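Local coordinates for type IV secretion system protein DotB (Yersinia pseudotuberculosis IP 31758, PDB 6GEF) that probably hydrolyses ATP as a hexameric AAA+ motor of the type IVb secretion system, in the family of GspE-like secretion ATPases, at residues D43-F48 / S54-K59; E47-E52 / F129-N134. All coordinates share one frame; numbering follows the deposited sequence.

Contact 1: residues D43-F48 / S54-K59; sequences DTVLEF and SDIIIK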
loop_
_atom_site.group_PDB
_atom_site.type_symbol
_atom_site.label_atom_id
_atom_site.label_comp_id
_atom_site.label_asym_id
_atom_site.label_seq_id
_atom_site.Cartn_x
_atom_site.Cartn_y
_atom_site.Cartn_z
ATOM N N ASP A 43 -53.432 2.207 -4.697
ATOM C CA ASP A 43 -54.364 3.265 -5.050
ATOM C C ASP A 43 -53.838 4.626 -4.692
ATOM O O ASP A 43 -54.230 5.625 -5.311
ATOM C CB ASP A 43 -55.737 3.002 -4.411
ATOM C CG ASP A 43 -56.402 1.740 -4.962
ATOM O OD1 ASP A 43 -55.755 0.976 -5.759
ATOM O OD2 ASP A 43 -57.561 1.520 -4.571
ATOM N N THR A 44 -52.996 4.724 -3.668
ATOM C CA THR A 44 -52.344 5.994 -3.337
ATOM C C THR A 44 -51.348 6.372 -4.413
ATOM O O THR A 44 -51.281 7.543 -4.803
ATOM C CB THR A 44 -51.696 5.909 -1.952
ATOM O OG1 THR A 44 -52.656 5.422 -1.006
ATOM C CG2 THR A 44 -51.190 7.276 -1.517
ATOM N N VAL A 45 -50.530 5.434 -4.862
ATOM C CA VAL A 45 -49.539 5.731 -5.877
ATOM C C VAL A 45 -50.222 5.997 -7.188
ATOM O O VAL A 45 -49.688 6.748 -8.047
ATOM C CB VAL A 45 -48.446 4.645 -5.944
ATOM C CG1 VAL A 45 -48.365 3.892 -4.634
ATOM C CG2 VAL A 45 -48.691 3.726 -7.105
ATOM N N LEU A 46 -51.329 5.343 -7.493
ATOM C CA LEU A 46 -52.110 5.652 -8.698
ATOM C C LEU A 46 -52.784 7.021 -8.585
ATOM O O LEU A 46 -52.876 7.737 -9.580
ATOM C CB LEU A 46 -53.121 4.554 -8.967
ATOM C CG LEU A 46 -52.602 3.307 -9.679
ATOM C CD1 LEU A 46 -53.627 2.155 -9.479
ATOM C CD2 LEU A 46 -52.371 3.617 -11.160
ATOM N N GLU A 47 -53.263 7.380 -7.414
ATOM C CA GLU A 47 -53.777 8.718 -7.193
ATOM C C GLU A 47 -52.697 9.772 -7.438
ATOM O O GLU A 47 -52.936 10.765 -8.122
ATOM C CB GLU A 47 -54.372 8.831 -5.774
ATOM C CG GLU A 47 -54.642 10.262 -5.317
ATOM C CD GLU A 47 -55.550 11.004 -6.238
ATOM O OE1 GLU A 47 -55.940 12.132 -5.899
ATOM O OE2 GLU A 47 -55.901 10.484 -7.324
ATOM N N PHE A 48 -51.541 9.608 -6.827
ATOM C CA PHE A 48 -50.412 10.488 -7.126
ATOM C C PHE A 48 -50.068 10.455 -8.600
ATOM O O PHE A 48 -49.625 11.470 -9.153
ATOM C CB PHE A 48 -49.192 10.124 -6.259
ATOM C CG PHE A 48 -49.242 10.699 -4.879
ATOM C CD1 PHE A 48 -49.582 12.020 -4.677
ATOM C CD2 PHE A 48 -48.937 9.929 -3.775
ATOM C CE1 PHE A 48 -49.612 12.569 -3.393
ATOM C CE2 PHE A 48 -48.961 10.479 -2.501
ATOM C CZ PHE A 48 -49.311 11.795 -2.317
ATOM N N SER A 54 -43.514 13.135 -9.744
ATOM C CA SER A 54 -42.265 12.480 -10.068
ATOM C C SER A 54 -41.816 11.550 -8.948
ATOM O O SER A 54 -41.325 10.448 -9.201
ATOM C CB SER A 54 -41.189 13.509 -10.394
ATOM O OG SER A 54 -41.142 14.514 -9.424
ATOM N N ASP A 55 -41.979 11.965 -7.717
ATOM C CA ASP A 55 -41.454 11.237 -6.555
ATOM C C ASP A 55 -42.517 11.208 -5.467
ATOM O O ASP A 55 -43.268 12.157 -5.295
ATOM C CB ASP A 55 -40.171 11.895 -5.979
ATOM C CG ASP A 55 -39.186 12.322 -7.059
ATOM O OD1 ASP A 55 -39.440 13.362 -7.706
ATOM O OD2 ASP A 55 -38.220 11.579 -7.304
ATOM N N ILE A 56 -42.575 10.100 -4.750
ATOM C CA ILE A 56 -43.476 9.909 -3.628
ATOM C C ILE A 56 -42.631 9.500 -2.417
ATOM O O ILE A 56 -41.733 8.663 -2.517
ATOM C CB ILE A 56 -44.554 8.841 -3.911
ATOM C CG1 ILE A 56 -45.191 8.390 -2.587
ATOM C CG2 ILE A 56 -44.010 7.687 -4.643
ATOM C CD1 ILE A 56 -46.226 7.301 -2.740
ATOM N N ILE A 57 -42.905 10.133 -1.288
ATOM C CA ILE A 57 -42.161 9.948 -0.064
ATOM C C ILE A 57 -43.096 9.426 0.995
ATOM O O ILE A 57 -44.098 10.067 1.310
ATOM C CB ILE A 57 -41.493 11.287 0.405
ATOM C CG1 ILE A 57 -40.763 11.935 -0.768
ATOM C CG2 ILE A 57 -40.533 11.017 1.537
ATOM C CD1 ILE A 57 -40.009 13.177 -0.371
ATOM N N ILE A 58 -42.753 8.285 1.568
ATOM C CA ILE A 58 -43.453 7.716 2.723
ATOM C C ILE A 58 -42.501 7.760 3.900
ATOM O O ILE A 58 -41.474 7.085 3.896
ATOM C CB ILE A 58 -43.932 6.285 2.451
ATOM C CG1 ILE A 58 -44.706 6.201 1.129
ATOM C CG2 ILE A 58 -44.765 5.775 3.596
ATOM C CD1 ILE A 58 -43.864 6.233 -0.120
ATOM N N LYS A 59 -42.842 8.572 4.896
ATOM C CA LYS A 59 -42.088 8.611 6.153
ATOM C C LYS A 59 -43.069 8.675 7.307
ATOM O O LYS A 59 -44.138 9.268 7.201
ATOM C CB LYS A 59 -41.148 9.817 6.201
ATOM C CG LYS A 59 -40.133 9.745 7.309
ATOM C CD LYS A 59 -39.352 11.072 7.402
ATOM C CE LYS A 59 -40.086 12.100 8.251
ATOM N NZ LYS A 59 -39.104 12.843 9.126
#
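With CG1 of I56 anti to the backbone N (chi1 163°) and CD1 extended beyond it (chi2 -178°), the isoleucine of strand segment 54-59 reaches straight out toward helix segment 43-48. F48 meets it with its ring swung beside its own backbone N (chi1 -82°), and the two side chains cross at about a right angle. The terminal methyl does the touching: I56 CD1 lies 3.9 Å from F48 CD2 and 4.2 Å from F48 CE2, and the approach to the ring is oblique. V45, one turn earlier on the helix, brings its CG1 to 4.4 Å from I56 CD1, a looser approach. The backbones stand well apart: the closest CA atoms, those of V45 and I56, are 7.7 Å apart, and the gap is spanned by side chains alone.

All three touching residues are buried. Around them, F48 also rests on I64, V45 on V114 of strand 108-115, and I56 on M150 of the adjoining strand 143-153, with which it shares backbone hydrogen bonding.

No hydrogen bond or salt bridge links the two segments, and only 118 Å² is buried between them, both sides summed. The chemistry is therefore purely apolar: dispersion and the exclusion of water probably contribute to seating this part of helix 38-50 on the antiparallel sheet, without the directional restraint a polar bond would add.

Contact 2: residues E47-E52 / F129-N134; sequences EFLAHE and FGYRVN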
loop_
_atom_site.group_PDB
_atom_site.type_symbol
_atom_site.label_atom_id
_atom_site.label_comp_id
_atom_site.label_asym_id
_atom_site.label_seq_id
_atom_site.Cartn_x
_atom_site.Cartn_y
_atom_site.Cartn_z
ATOM N N GLU A 47 -53.263 7.380 -7.414
ATOM C CA GLU A 47 -53.777 8.718 -7.193
ATOM C C GLU A 47 -52.697 9.772 -7.438
ATOM O O GLU A 47 -52.936 10.765 -8.122
ATOM C CB GLU A 47 -54.372 8.831 -5.774
ATOM C CG GLU A 47 -54.642 10.262 -5.317
ATOM C CD GLU A 47 -55.550 11.004 -6.238
ATOM O OE1 GLU A 47 -55.940 12.132 -5.899
ATOM O OE2 GLU A 47 -55.901 10.484 -7.324
ATOM N N PHE A 48 -51.541 9.608 -6.827
ATOM C CA PHE A 48 -50.412 10.488 -7.126
ATOM C C PHE A 48 -50.068 10.455 -8.600
ATOM O O PHE A 48 -49.625 11.470 -9.153
ATOM C CB PHE A 48 -49.192 10.124 -6.259
ATOM C CG PHE A 48 -49.242 10.699 -4.879
ATOM C CD1 PHE A 48 -49.582 12.020 -4.677
ATOM C CD2 PHE A 48 -48.937 9.929 -3.775
ATOM C CE1 PHE A 48 -49.612 12.569 -3.393
ATOM C CE2 PHE A 48 -48.961 10.479 -2.501
ATOM C CZ PHE A 48 -49.311 11.795 -2.317
ATOM N N LEU A 49 -50.213 9.316 -9.256
ATOM C CA LEU A 49 -49.834 9.207 -10.669
ATOM C C LEU A 49 -50.785 9.959 -11.559
ATOM O O LEU A 49 -50.386 10.514 -12.579
ATOM C CB LEU A 49 -49.735 7.732 -11.074
ATOM C CG LEU A 49 -48.922 7.429 -12.333
ATOM C CD1 LEU A 49 -48.862 5.914 -12.521
ATOM C CD2 LEU A 49 -49.511 8.118 -13.522
ATOM N N ALA A 50 -52.071 9.990 -11.231
ATOM C CA ALA A 50 -53.001 10.926 -11.865
ATOM C C ALA A 50 -52.452 12.369 -11.863
ATOM O O ALA A 50 -52.643 13.103 -12.815
ATOM C CB ALA A 50 -54.366 10.854 -11.207
ATOM N N HIS A 51 -51.778 12.733 -10.799
ATOM C CA HIS A 51 -51.245 14.087 -10.644
ATOM C C HIS A 51 -49.874 14.288 -11.301
ATOM O O HIS A 51 -49.363 15.395 -11.248
ATOM C CB HIS A 51 -51.157 14.470 -9.161
ATOM C CG HIS A 51 -52.482 14.813 -8.550
ATOM N ND1 HIS A 51 -53.011 16.080 -8.634
ATOM C CD2 HIS A 51 -53.373 14.074 -7.850
ATOM C CE1 HIS A 51 -54.179 16.108 -8.028
ATOM N NE2 HIS A 51 -54.419 14.902 -7.548
ATOM N N GLU A 52 -49.298 13.236 -11.891
ATOM C CA GLU A 52 -48.012 13.313 -12.543
ATOM C C GLU A 52 -46.914 13.679 -11.536
ATOM O O GLU A 52 -45.924 14.380 -11.885
ATOM C CB GLU A 52 -47.996 14.289 -13.737
ATOM C CG GLU A 52 -49.095 14.077 -14.756
ATOM C CD GLU A 52 -48.909 12.747 -15.500
ATOM O OE1 GLU A 52 -47.767 12.519 -15.975
ATOM O OE2 GLU A 52 -49.876 11.926 -15.607
ATOM N N PHE A 129 -46.739 1.095 -14.633
ATOM C CA PHE A 129 -45.939 2.230 -14.163
ATOM C C PHE A 129 -44.905 1.721 -13.170
ATOM O O PHE A 129 -45.260 1.112 -12.163
ATOM C CB PHE A 129 -46.857 3.267 -13.508
ATOM C CG PHE A 129 -47.609 4.087 -14.504
ATOM C CD1 PHE A 129 -48.714 3.544 -15.205
ATOM C CD2 PHE A 129 -47.239 5.434 -14.717
ATOM C CE1 PHE A 129 -49.391 4.311 -16.120
ATOM C CE2 PHE A 129 -47.938 6.215 -15.614
ATOM C CZ PHE A 129 -49.019 5.647 -16.312
ATOM N N GLY A 130 -43.644 2.002 -13.468
ATOM C CA GLY A 130 -42.540 1.624 -12.591
ATOM C C GLY A 130 -42.155 2.734 -11.657
ATOM O O GLY A 130 -42.305 3.914 -11.952
ATOM N N TYR A 131 -41.625 2.333 -10.513
ATOM C CA TYR A 131 -41.016 3.248 -9.537
ATOM C C TYR A 131 -39.710 2.660 -9.058
ATOM O O TYR A 131 -39.599 1.461 -8.859
ATOM C CB TYR A 131 -41.958 3.496 -8.356
ATOM C CG TYR A 131 -43.171 4.335 -8.706
ATOM C CD1 TYR A 131 -44.287 3.757 -9.338
ATOM C CD2 TYR A 131 -43.203 5.704 -8.439
ATOM C CE1 TYR A 131 -45.376 4.526 -9.656
ATOM C CE2 TYR A 131 -44.317 6.446 -8.761
ATOM C CZ TYR A 131 -45.401 5.842 -9.383
ATOM O OH TYR A 131 -46.508 6.621 -9.678
ATOM N N ARG A 132 -38.726 3.522 -8.851
ATOM C CA ARG A 132 -37.484 3.163 -8.163
ATOM C C ARG A 132 -37.677 3.406 -6.671
ATOM O O ARG A 132 -37.914 4.540 -6.246
ATOM C CB ARG A 132 -36.326 4.008 -8.687
ATOM C CG ARG A 132 -36.262 4.079 -10.215
ATOM C CD ARG A 132 -35.109 4.938 -10.656
ATOM N NE ARG A 132 -35.007 4.985 -12.114
ATOM C CZ ARG A 132 -34.346 4.107 -12.867
ATOM N NH1 ARG A 132 -34.272 4.262 -14.175
ATOM N NH2 ARG A 132 -33.719 3.090 -12.290
ATOM N N VAL A 133 -37.573 2.356 -5.870
ATOM C CA VAL A 133 -37.847 2.398 -4.452
ATOM C C VAL A 133 -36.523 2.316 -3.709
ATOM O O VAL A 133 -35.840 1.287 -3.722
ATOM C CB VAL A 133 -38.772 1.224 -4.029
ATOM C CG1 VAL A 133 -39.058 1.266 -2.532
ATOM C CG2 VAL A 133 -40.061 1.272 -4.838
ATOM N N ASN A 134 -36.158 3.413 -3.054
ATOM C CA ASN A 134 -35.112 3.422 -2.050
ATOM C C ASN A 134 -35.729 3.421 -0.665
ATOM O O ASN A 134 -36.589 4.238 -0.381
ATOM C CB ASN A 134 -34.227 4.665 -2.224
ATOM C CG ASN A 134 -33.314 4.886 -1.047
ATOM O OD1 ASN A 134 -33.604 5.711 -0.179
ATOM N ND2 ASN A 134 -32.198 4.203 -1.041
#
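L49 carries the helix side of this contact, meeting F129 and Y131, two residues whose CB atoms point from the same face of strand 128-140 toward the helix end. The interactions fall into two kinds.

The first is aliphatic against aromatic. The isobutyl group of L49 is placed over one face of the F129 ring, with the two side chains crossing obliquely. L49 CG stands 3.5 Å from F129 CD2 and 3.6 Å from F129 CE2. The methyl CD1 is modelled closer to the ring than carbon atoms can sit, which makes a CH-pi reading of the pair doubtful at 2.75 Å resolution. The first torsion of L49 sets CG anti to the backbone N (chi1 -160°), and this carries the branch point toward F129 and Y131.

The second is aliphatic against a phenol oxygen. Y131 OH reaches the base of the leucine, 3.7 Å from both L49 CB and L49 CG; this is van der Waals contact.

The helix ends just beyond the leucine. E52, with positive phi (63°) and two bonds back into the last turn, closes it in a Schellman motif.

Nearby, Y131 also packs on M150 of strand 143-153, while F129 is hydrogen-bonded through its backbone to V114 of strand 108-115. The C-terminal end of helix 38-50 thus sits against the antiparallel sheet beside strand 128-140, itself flanked by strands 143-153 and 108-115.

In the fold
Contacts 1 and 2 have centres about 6 Å apart and overlap at E47 and F48 on helix 38-50, with V45 and F48 serving contact 1 and L49 contact 2. Contact 1 comes first and is local, joining the helix to strand 53-59 just after it; contact 2 reaches some 77 residues onward to strand 128-140. Both strands belong to one antiparallel sheet, separated there by strand 143-153, and the two sites touch where V45 O lies 3.6 Å from Y131 OH, as packing. One helix therefore spans chain-distant strands of this sheet, which is distinct from the mixed sheet that bears the probable P-loop (Walker A) of the ATPase.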